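Local coordinates for AAEL008620-PA odorant-binding protein (Aedes aegypti, PDB 5V13) that binds juvenile hormone in the hemolymph of the mosquito Aedes aegypti as a member of the odorant-binding protein family, at residues P26-Y31 with G199-T204; L30-R35 with E70-Y75; E85-Q90 with R142-D147. One frame throughout, in Å; residues are numbered along the deposited sequence.

Contact 1 (P26-Y31 with G199-T204); sequences PEQTLY and GFRWIT
R201 lays its guanidinium flat on the Y31 ring and turns one edge to the E27 carboxylate. This cation-pi stack and salt bridge dock the loop after helix 190-199 on helix 26-38 in the largely helical odorant-binding protein fold. The stack is close to parallel: the two planes differ by 4° and their centres lie 3.6 Å apart. With chi1 at -177°, Y31 CG is anti to the backbone N; the ring beyond it slides past R201 in the opposite direction, face against guanidinium.

R201 NH1 donates twice: R201 NH1 to E27 OE1 spans 2.8 Å and reaches the syn side of the carboxylate, while R201 NH1 to G199 O spans 2.9 Å within the guanidinium plane and ties the arginine back to the last turn of the preceding helix. R201 NH2 is held less firmly, by weak bonds to E27 OE1 (3.2 Å) and E27 OE2 (3.4 Å), and it also donates to a water that in turn donates a hydrogen bond to Q28 O. E27 OE1 has a further partner in the hydroxyl of Y268, while R261 donates to F200 O. Beyond the charged head, R201 CD makes a CH-pi contact over the same ring face, 3.5 Å from Y31 CZ.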
loop_
_atom_site.group_PDB
_atom_site.type_symbol
_atom_site.label_atom_id
_atom_site.label_comp_id
_atom_site.label_asym_id
_atom_site.label_seq_id
_atom_site.Cartn_x
_atom_site.Cartn_y
_atom_site.Cartn_z
ATOM N N PRO B 26 3.724 12.040 4.692
ATOM C CA PRO B 26 4.802 11.374 5.448
ATOM C C PRO B 26 6.099 11.270 4.668
ATOM O O PRO B 26 7.160 11.163 5.285
ATOM C CB PRO B 26 4.214 9.988 5.769
ATOM C CG PRO B 26 3.066 9.811 4.811
ATOM C CD PRO B 26 2.523 11.187 4.577
ATOM N N GLU B 27 6.058 11.306 3.330
ATOM C CA GLU B 27 7.312 11.387 2.586
ATOM C C GLU B 27 8.005 12.715 2.864
ATOM O O GLU B 27 9.217 12.759 3.085
ATOM C CB GLU B 27 7.064 11.218 1.082
ATOM C CG GLU B 27 8.336 11.216 0.202
ATOM C CD GLU B 27 8.915 12.605 -0.086
ATOM O OE1 GLU B 27 10.168 12.716 -0.251
ATOM O OE2 GLU B 27 8.120 13.579 -0.182
ATOM N N GLN B 28 7.241 13.804 2.873
ATOM C CA GLN B 28 7.818 15.129 3.080
ATOM C C GLN B 28 8.323 15.323 4.518
ATOM O O GLN B 28 9.412 15.874 4.729
ATOM C CB GLN B 28 6.777 16.181 2.696
ATOM C CG GLN B 28 6.614 16.290 1.163
ATOM C CD GLN B 28 5.479 17.207 0.762
ATOM O OE1 GLN B 28 4.381 17.141 1.326
ATOM N NE2 GLN B 28 5.729 18.057 -0.225
ATOM N N THR B 29 7.543 14.922 5.522
ATOM C CA THR B 29 8.040 15.040 6.893
ATOM C C THR B 29 9.270 14.159 7.114
ATOM O O THR B 29 10.256 14.604 7.714
ATOM C CB THR B 29 6.939 14.707 7.901
ATOM O OG1 THR B 29 6.402 13.402 7.634
ATOM C CG2 THR B 29 5.812 15.744 7.801
ATOM N N LEU B 30 9.244 12.916 6.630
ATOM C CA LEU B 30 10.408 12.055 6.838
ATOM C C LEU B 30 11.638 12.636 6.147
ATOM O O LEU B 30 12.738 12.627 6.711
ATOM C CB LEU B 30 10.121 10.634 6.336
ATOM C CG LEU B 30 11.189 9.619 6.764
ATOM C CD1 LEU B 30 11.330 9.577 8.295
ATOM C CD2 LEU B 30 10.860 8.243 6.232
ATOM N N TYR B 31 11.468 13.170 4.931
ATOM C CA TYR B 31 12.605 13.776 4.232
ATOM C C TYR B 31 13.214 14.895 5.067
ATOM O O TYR B 31 14.441 14.978 5.235
ATOM C CB TYR B 31 12.158 14.323 2.871
ATOM C CG TYR B 31 13.282 14.901 2.039
ATOM C CD1 TYR B 31 13.717 16.224 2.215
ATOM C CD2 TYR B 31 13.902 14.127 1.062
ATOM C CE1 TYR B 31 14.740 16.756 1.418
ATOM C CE2 TYR B 31 14.925 14.641 0.281
ATOM C CZ TYR B 31 15.337 15.949 0.459
ATOM O OH TYR B 31 16.357 16.436 -0.333
ATOM N N GLY B 199 11.128 15.261 -6.618
ATOM C CA GLY B 199 11.387 14.230 -5.625
ATOM C C GLY B 199 12.838 14.206 -5.175
ATOM O O GLY B 199 13.127 13.993 -3.992
ATOM N N PHE B 200 13.772 14.411 -6.113
ATOM C CA PHE B 200 15.193 14.519 -5.797
ATOM C C PHE B 200 15.543 15.849 -5.126
ATOM O O PHE B 200 16.679 16.009 -4.658
ATOM C CB PHE B 200 16.044 14.377 -7.079
ATOM C CG PHE B 200 16.083 12.967 -7.672
ATOM C CD1 PHE B 200 15.353 11.926 -7.111
ATOM C CD2 PHE B 200 16.876 12.698 -8.796
ATOM C CE1 PHE B 200 15.397 10.629 -7.658
ATOM C CE2 PHE B 200 16.929 11.408 -9.360
ATOM C CZ PHE B 200 16.189 10.372 -8.790
ATOM N N ARG B 201 14.608 16.805 -5.099
ATOM C CA ARG B 201 14.872 18.195 -4.696
ATOM C C ARG B 201 15.935 18.863 -5.570
ATOM O O ARG B 201 16.609 19.808 -5.136
ATOM C CB ARG B 201 15.249 18.297 -3.211
ATOM C CG ARG B 201 14.045 18.298 -2.240
ATOM C CD ARG B 201 13.306 16.936 -2.207
ATOM N NE ARG B 201 12.272 16.872 -1.160
ATOM C CZ ARG B 201 11.482 15.819 -0.937
ATOM N NH1 ARG B 201 11.593 14.711 -1.682
ATOM N NH2 ARG B 201 10.580 15.865 0.043
ATOM N N TRP B 202 16.086 18.394 -6.817
ATOM C CA TRP B 202 16.843 19.157 -7.811
ATOM C C TRP B 202 16.074 20.401 -8.246
ATOM O O TRP B 202 16.679 21.420 -8.596
ATOM C CB TRP B 202 17.157 18.300 -9.041
ATOM C CG TRP B 202 18.142 17.206 -8.829
ATOM C CD1 TRP B 202 18.673 16.798 -7.647
ATOM C CD2 TRP B 202 18.741 16.386 -9.844
ATOM N NE1 TRP B 202 19.546 15.762 -7.854
ATOM C CE2 TRP B 202 19.617 15.495 -9.195
ATOM C CE3 TRP B 202 18.615 16.317 -11.236
ATOM C CZ2 TRP B 202 20.366 14.545 -9.885
ATOM C CZ3 TRP B 202 19.366 15.364 -11.928
ATOM C CH2 TRP B 202 20.234 14.500 -11.251
ATOM N N ILE B 203 14.747 20.325 -8.245
ATOM C CA ILE B 203 13.867 21.476 -8.413
ATOM C C ILE B 203 13.107 21.653 -7.108
ATOM O O ILE B 203 12.514 20.694 -6.599
ATOM C CB ILE B 203 12.902 21.293 -9.597
ATOM C CG1 ILE B 203 13.682 21.330 -10.913
ATOM C CG2 ILE B 203 11.800 22.379 -9.576
ATOM C CD1 ILE B 203 12.819 21.121 -12.152
ATOM N N THR B 204 13.147 22.866 -6.556
ATOM C CA THR B 204 12.573 23.088 -5.241
ATOM C C THR B 204 11.061 23.188 -5.339
ATOM O O THR B 204 10.478 23.273 -6.428
ATOM C CB THR B 204 13.133 24.363 -4.613
ATOM O OG1 THR B 204 12.591 25.496 -5.299
ATOM C CG2 THR B 204 14.653 24.396 -4.727
HETATM O O HOH W 1 10.161 17.662 2.648
#

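Contact 2 (L30-R35 with E70-Y75); sequences LYAYVR and EELRLY. With JH3 (methyl (2E,6E)-9-[(2R)-3,3-dimethyloxiran-2-yl]-3,7-dimethylnona-2,6-dienoate), chain E.
A32 CB fills the angle between E71 and L72, with E71 CG and L72 CD2 both 3.8 Å from A32 CB. The small methyl lets helix 26-38 approach the C-terminal end of helix 59-71 until the CA atoms of A32 and E71 are 5.9 Å apart; the C36-C67 disulfide joins the same two helices. Helix 59-71 ends in a Schellman motif with R73 at positive phi, and R73 NH1 binds E71 O.

L72 turns its branches to different partners. CD2 meets A32, whereas CD1, placed by a chi2 of 176°, lies 4.2 Å from JH3 CB', at the epoxide end of the hormone, and loosely approaches Y33. The Y33 ring belongs to the ligand pocket and lies with one face over the hormone chain: JH3 C5 sits above the ring centre, and Y33 CB is 3.5 Å from JH3 C2. Its hydroxyl bonds to F144 O, which fixes the far end of the ring. On the other flank, Y31 and E71 cross at a slant, ring and carboxylate planes 45° apart; E71 OE1 also has a weak salt bridge to R73 NH1.

No hydrogen bond joins the two segments. The contact is thus mainly apolar, and its tyrosine and leucine carbons continue directly into the surface that receives the hydrocarbon chain of juvenile hormone.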
loop_
_atom_site.group_PDB
_atom_site.type_symbol
_atom_site.label_atom_id
_atom_site.label_comp_id
_atom_site.label_asym_id
_atom_site.label_seq_id
_atom_site.Cartn_x
_atom_site.Cartn_y
_atom_site.Cartn_z
ATOM N N LEU B 30 9.244 12.916 6.630
ATOM C CA LEU B 30 10.408 12.055 6.838
ATOM C C LEU B 30 11.638 12.636 6.147
ATOM O O LEU B 30 12.738 12.627 6.711
ATOM C CB LEU B 30 10.121 10.634 6.336
ATOM C CG LEU B 30 11.189 9.619 6.764
ATOM C CD1 LEU B 30 11.330 9.577 8.295
ATOM C CD2 LEU B 30 10.860 8.243 6.232
ATOM N N TYR B 31 11.468 13.170 4.931
ATOM C CA TYR B 31 12.605 13.776 4.232
ATOM C C TYR B 31 13.214 14.895 5.067
ATOM O O TYR B 31 14.441 14.978 5.235
ATOM C CB TYR B 31 12.158 14.323 2.871
ATOM C CG TYR B 31 13.282 14.901 2.039
ATOM C CD1 TYR B 31 13.717 16.224 2.215
ATOM C CD2 TYR B 31 13.902 14.127 1.062
ATOM C CE1 TYR B 31 14.740 16.756 1.418
ATOM C CE2 TYR B 31 14.925 14.641 0.281
ATOM C CZ TYR B 31 15.337 15.949 0.459
ATOM O OH TYR B 31 16.357 16.436 -0.333
ATOM N N ALA B 32 12.359 15.776 5.595
ATOM C CA ALA B 32 12.843 16.910 6.373
ATOM C C ALA B 32 13.494 16.450 7.671
ATOM O O ALA B 32 14.575 16.938 8.039
ATOM C CB ALA B 32 11.689 17.871 6.660
ATOM N N TYR B 33 12.853 15.518 8.390
ATOM C CA TYR B 33 13.424 15.062 9.665
ATOM C C TYR B 33 14.807 14.445 9.466
ATOM O O TYR B 33 15.748 14.729 10.223
ATOM C CB TYR B 33 12.501 14.039 10.347
ATOM C CG TYR B 33 11.084 14.510 10.636
ATOM C CD1 TYR B 33 10.771 15.863 10.712
ATOM C CD2 TYR B 33 10.064 13.584 10.835
ATOM C CE1 TYR B 33 9.451 16.283 10.972
ATOM C CE2 TYR B 33 8.766 13.982 11.101
ATOM C CZ TYR B 33 8.463 15.325 11.168
ATOM O OH TYR B 33 7.161 15.702 11.411
ATOM N N VAL B 34 14.937 13.571 8.468
ATOM C CA VAL B 34 16.191 12.849 8.259
ATOM C C VAL B 34 17.278 13.783 7.727
ATOM O O VAL B 34 18.437 13.748 8.183
ATOM C CB VAL B 34 15.957 11.648 7.320
ATOM C CG1 VAL B 34 17.300 11.032 6.921
ATOM C CG2 VAL B 34 15.065 10.617 8.003
ATOM N N ARG B 35 16.935 14.626 6.745
ATOM C CA ARG B 35 17.965 15.482 6.154
ATOM C C ARG B 35 18.456 16.529 7.144
ATOM O O ARG B 35 19.659 16.820 7.198
ATOM C CB ARG B 35 17.457 16.158 4.881
ATOM C CG ARG B 35 17.315 15.197 3.696
ATOM C CD ARG B 35 18.675 14.635 3.235
ATOM N NE ARG B 35 19.559 15.696 2.750
ATOM C CZ ARG B 35 19.637 16.086 1.479
ATOM N NH1 ARG B 35 18.887 15.501 0.555
ATOM N NH2 ARG B 35 20.461 17.063 1.132
ATOM N N GLU B 70 11.714 25.333 8.018
ATOM C CA GLU B 70 11.947 25.844 6.671
ATOM C C GLU B 70 11.747 24.768 5.615
ATOM O O GLU B 70 11.174 25.036 4.548
ATOM C CB GLU B 70 13.352 26.436 6.567
ATOM C CG GLU B 70 13.447 27.773 7.265
ATOM C CD GLU B 70 14.783 28.444 7.056
ATOM O OE1 GLU B 70 14.906 29.638 7.394
ATOM O OE2 GLU B 70 15.704 27.777 6.547
ATOM N N GLU B 71 12.232 23.547 5.873
ATOM C CA GLU B 71 12.113 22.518 4.846
ATOM C C GLU B 71 10.656 22.156 4.572
ATOM O O GLU B 71 10.303 21.861 3.426
ATOM C CB GLU B 71 12.894 21.262 5.237
ATOM C CG GLU B 71 13.057 20.283 4.075
ATOM C CD GLU B 71 13.925 20.849 2.949
ATOM O OE1 GLU B 71 13.667 20.532 1.770
ATOM O OE2 GLU B 71 14.881 21.611 3.245
ATOM N N LEU B 72 9.799 22.192 5.595
ATOM C CA LEU B 72 8.373 21.923 5.426
ATOM C C LEU B 72 7.582 23.155 4.992
ATOM O O LEU B 72 6.348 23.074 4.886
ATOM C CB LEU B 72 7.795 21.366 6.731
ATOM C CG LEU B 72 8.390 20.004 7.123
ATOM C CD1 LEU B 72 7.870 19.522 8.473
ATOM C CD2 LEU B 72 8.070 18.991 6.033
ATOM N N ARG B 73 8.261 24.278 4.755
ATOM C CA ARG B 73 7.623 25.538 4.373
ATOM C C ARG B 73 6.597 25.984 5.412
ATOM O O ARG B 73 5.594 26.626 5.084
ATOM C CB ARG B 73 6.998 25.438 2.977
ATOM C CG ARG B 73 8.027 25.651 1.838
ATOM C CD ARG B 73 9.083 24.521 1.712
ATOM N NE ARG B 73 9.930 24.763 0.542
ATOM C CZ ARG B 73 11.060 24.117 0.266
ATOM N NH1 ARG B 73 11.503 23.145 1.061
ATOM N NH2 ARG B 73 11.746 24.449 -0.823
ATOM N N LEU B 74 6.861 25.674 6.682
ATOM C CA LEU B 74 6.087 26.242 7.776
ATOM C C LEU B 74 6.634 27.582 8.221
ATOM O O LEU B 74 5.869 28.425 8.693
ATOM C CB LEU B 74 6.070 25.289 8.970
ATOM C CG LEU B 74 5.518 23.886 8.657
ATOM C CD1 LEU B 74 5.848 22.922 9.795
ATOM C CD2 LEU B 74 4.005 23.927 8.425
ATOM N N TYR B 75 7.948 27.771 8.126
ATOM C CA TYR B 75 8.588 29.057 8.351
ATOM C C TYR B 75 9.073 29.613 7.020
ATOM O O TYR B 75 9.744 28.913 6.256
ATOM C CB TYR B 75 9.770 28.939 9.318
ATOM C CG TYR B 75 10.342 30.309 9.619
ATOM C CD1 TYR B 75 9.669 31.182 10.468
ATOM C CD2 TYR B 75 11.521 30.743 9.029
ATOM C CE1 TYR B 75 10.162 32.450 10.732
ATOM C CE2 TYR B 75 12.030 32.009 9.298
ATOM C CZ TYR B 75 11.349 32.853 10.150
ATOM O OH TYR B 75 11.847 34.117 10.410
HETATM C C1 JH3 E . 12.736 11.545 13.202
HETATM O O2 JH3 E . 11.877 10.724 13.470
HETATM O O1 JH3 E . 13.843 11.120 12.384
HETATM C CM JH3 E . 13.838 9.789 11.863
HETATM C C2 JH3 E . 12.711 12.954 13.638
HETATM C C3 JH3 E . 11.798 13.546 14.412
HETATM C "C3'" JH3 E . 10.604 12.844 14.996
HETATM C C4 JH3 E . 12.002 15.018 14.685
HETATM C C5 JH3 E . 10.662 15.738 14.565
HETATM C C6 JH3 E . 10.905 17.219 14.380
HETATM C C7 JH3 E . 10.880 18.096 15.393
HETATM C "C7'" JH3 E . 10.644 17.637 16.808
HETATM C C8 JH3 E . 11.129 19.564 15.082
HETATM C C9 JH3 E . 9.908 20.443 15.403
HETATM C CA JH3 E . 8.618 19.903 14.791
HETATM O O3 JH3 E . 7.496 20.802 14.937
HETATM C CB JH3 E . 8.057 20.716 13.626
HETATM C "CB'" JH3 E . 7.317 19.849 12.601
HETATM C CC JH3 E . 8.748 21.998 13.184
#

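Contact 3 (E85-Q90 with R142-D147); sequences ERFVLQ and RMFHGD
Q90 NE2 donates to M143 O over 2.9 Å in a nearly straight bond, 169° at the hydrogen, and its methylene meanwhile rests on F144. Here helix 84-94 packs on the C-terminal end of helix 137-143, which closes in a Schellman motif with H145 as the C-prime residue.

The tight part gathers round the Q90 side chain. A bend at chi2 (79°) sets CD beyond the CE1 rim of F144, while CG lies over the face; the amide plane is only 16° from that of the ring. Q90 CG makes a CH-pi contact 3.8 Å from the F144 centroid, toward the rim, and Q90 CD comes within 3.5 Å of F144 CE1. F87 meets F144 at about a right angle: F87 CD2 lies at the F144 edge, 4.0 Å from F144 CE2. M143 starts from the crowded position between backbone N and carbonyl carbon, and its extended chain carries CE to the F87 edge, 4.0 Å from F87 CD2. F132 and L113 also pack on F87, and F144 reaches the bound hormone.

Away from the 142-147 segment, V88 packs on K106 and A109 of helix 99-113; the solvent side is at E85, which is exposed. L89 packs on K274 of a second subunit. H145 touches the contact marginally, with H145 NE2 3.8 Å from Q90 NE2.

R24 completes the polar network: its backbone N bonds Q90 OE1 and its carbonyl O bonds H145 NE2. Both ends of the buried Q90 amide are therefore satisfied, which fixes its flip, and a carbonyl at a helix terminus gains a side-chain donor.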
loop_
_atom_site.group_PDB
_atom_site.type_symbol
_atom_site.label_atom_id
_atom_site.label_comp_id
_atom_site.label_asym_id
_atom_site.label_seq_id
_atom_site.Cartn_x
_atom_site.Cartn_y
_atom_site.Cartn_z
ATOM N N GLU B 85 -1.543 29.537 9.117
ATOM C CA GLU B 85 -2.606 28.890 8.352
ATOM C C GLU B 85 -2.178 27.532 7.815
ATOM O O GLU B 85 -3.037 26.678 7.555
ATOM C CB GLU B 85 -3.067 29.815 7.213
ATOM C CG GLU B 85 -2.151 29.846 5.980
ATOM C CD GLU B 85 -0.902 30.723 6.138
ATOM O OE1 GLU B 85 -0.141 30.827 5.153
ATOM O OE2 GLU B 85 -0.681 31.308 7.227
ATOM N N ARG B 86 -0.871 27.305 7.649
ATOM C CA ARG B 86 -0.399 26.000 7.180
ATOM C C ARG B 86 -0.448 24.963 8.290
ATOM O O ARG B 86 -0.744 23.789 8.028
ATOM C CB ARG B 86 1.011 26.138 6.593
ATOM C CG ARG B 86 0.963 27.055 5.350
ATOM C CD ARG B 86 2.285 27.195 4.618
ATOM N NE ARG B 86 2.092 28.059 3.448
ATOM C CZ ARG B 86 3.076 28.522 2.681
ATOM N NH1 ARG B 86 4.339 28.221 2.959
ATOM N NH2 ARG B 86 2.800 29.293 1.637
ATOM N N PHE B 87 -0.181 25.375 9.536
ATOM C CA PHE B 87 -0.423 24.479 10.667
ATOM C C PHE B 87 -1.903 24.111 10.773
ATOM O O PHE B 87 -2.236 22.963 11.068
ATOM C CB PHE B 87 0.056 25.122 11.972
ATOM C CG PHE B 87 1.553 25.239 12.075
ATOM C CD1 PHE B 87 2.217 26.366 11.596
ATOM C CD2 PHE B 87 2.300 24.222 12.656
ATOM C CE1 PHE B 87 3.614 26.468 11.706
ATOM C CE2 PHE B 87 3.687 24.317 12.767
ATOM C CZ PHE B 87 4.345 25.440 12.291
ATOM N N VAL B 88 -2.798 25.074 10.528
ATOM C CA VAL B 88 -4.235 24.795 10.557
ATOM C C VAL B 88 -4.602 23.795 9.472
ATOM O O VAL B 88 -5.361 22.841 9.703
ATOM C CB VAL B 88 -5.045 26.097 10.411
ATOM C CG1 VAL B 88 -6.529 25.781 10.113
ATOM C CG2 VAL B 88 -4.940 26.922 11.674
ATOM N N LEU B 89 -4.077 24.003 8.261
ATOM C CA LEU B 89 -4.402 23.100 7.166
ATOM C C LEU B 89 -3.860 21.703 7.438
ATOM O O LEU B 89 -4.516 20.702 7.121
ATOM C CB LEU B 89 -3.874 23.669 5.844
ATOM C CG LEU B 89 -4.477 23.092 4.558
ATOM C CD1 LEU B 89 -5.953 23.524 4.353
ATOM C CD2 LEU B 89 -3.611 23.438 3.345
ATOM N N GLN B 90 -2.678 21.613 8.062
ATOM C CA GLN B 90 -2.135 20.311 8.437
ATOM C C GLN B 90 -3.023 19.614 9.459
ATOM O O GLN B 90 -3.266 18.404 9.357
ATOM C CB GLN B 90 -0.721 20.460 9.004
ATOM C CG GLN B 90 0.031 19.135 9.196
ATOM C CD GLN B 90 0.615 18.609 7.885
ATOM O OE1 GLN B 90 0.841 19.369 6.948
ATOM N NE2 GLN B 90 0.848 17.295 7.813
ATOM N N ARG B 142 1.242 14.531 16.191
ATOM C CA ARG B 142 0.393 13.588 15.476
ATOM C C ARG B 142 0.129 14.040 14.039
ATOM O O ARG B 142 0.169 13.221 13.114
ATOM C CB ARG B 142 -0.908 13.397 16.252
ATOM C CG ARG B 142 -1.693 12.215 15.780
ATOM C CD ARG B 142 -2.478 11.595 16.913
ATOM N NE ARG B 142 -2.946 10.278 16.510
ATOM C CZ ARG B 142 -3.600 9.440 17.302
ATOM N NH1 ARG B 142 -3.875 9.777 18.558
ATOM N NH2 ARG B 142 -3.975 8.262 16.826
ATOM N N MET B 143 -0.143 15.338 13.825
ATOM C CA MET B 143 -0.551 15.789 12.493
ATOM C C MET B 143 0.609 15.823 11.515
ATOM O O MET B 143 0.374 15.853 10.304
ATOM C CB MET B 143 -1.211 17.179 12.563
ATOM C CG MET B 143 -0.257 18.339 12.913
ATOM S SD MET B 143 -1.240 19.759 13.472
ATOM C CE MET B 143 -0.109 21.159 13.323
ATOM N N PHE B 144 1.850 15.850 12.009
ATOM C CA PHE B 144 3.045 15.736 11.181
ATOM C C PHE B 144 3.636 14.324 11.214
ATOM O O PHE B 144 4.853 14.153 11.079
ATOM C CB PHE B 144 4.089 16.773 11.606
ATOM C CG PHE B 144 3.742 18.182 11.201
ATOM C CD1 PHE B 144 3.785 18.561 9.860
ATOM C CD2 PHE B 144 3.378 19.124 12.155
ATOM C CE1 PHE B 144 3.462 19.863 9.470
ATOM C CE2 PHE B 144 3.064 20.439 11.780
ATOM C CZ PHE B 144 3.103 20.805 10.429
ATOM N N HIS B 145 2.789 13.312 11.423
ATOM C CA HIS B 145 3.117 11.908 11.172
ATOM C C HIS B 145 4.103 11.335 12.181
ATOM O O HIS B 145 4.816 10.368 11.883
ATOM C CB HIS B 145 3.619 11.732 9.740
ATOM C CG HIS B 145 2.754 12.435 8.744
ATOM N ND1 HIS B 145 1.393 12.225 8.677
ATOM C CD2 HIS B 145 3.035 13.401 7.836
ATOM C CE1 HIS B 145 0.876 13.009 7.745
ATOM N NE2 HIS B 145 1.852 13.726 7.214
ATOM N N GLY B 146 4.104 11.881 13.393
ATOM C CA GLY B 146 4.976 11.383 14.436
ATOM C C GLY B 146 4.489 10.143 15.161
ATOM O O GLY B 146 5.290 9.509 15.856
ATOM N N ASP B 147 3.213 9.772 15.021
ATOM C CA ASP B 147 2.610 8.670 15.779
ATOM C C ASP B 147 2.299 7.544 14.800
ATOM O O ASP B 147 1.449 7.702 13.916
ATOM C CB ASP B 147 1.349 9.159 16.495
ATOM C CG ASP B 147 0.713 8.114 17.415
ATOM O OD1 ASP B 147 1.010 6.900 17.309
ATOM O OD2 ASP B 147 -0.120 8.532 18.256
#

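Overall arrangement
Contacts 1 and 2 share L30 and Y31 of helix 26-38, and their centres are about 8 Å apart. The side chain of Y31, turned to the 199-204 loop, is about 10 Å from the bound JH3, the juvenile hormone, whereas Y33 lies against the hormone itself. Contact 3 lies about 12 Å from contact 2, centre to centre, and about 17 Å from contact 1. Contacts 2 and 3 are joined by the Y33-F144 bond and by a probable hydrogen bond from R86 NH1 to R73 O, 2.9 Å. L74 packs on F87 and F144 beside them. Contacts 1 and 3 meet at H145, whose CD2 is 3.4 Å from T29 OG1. Helix 26-38 thus links the hormone pocket to the more distant loop.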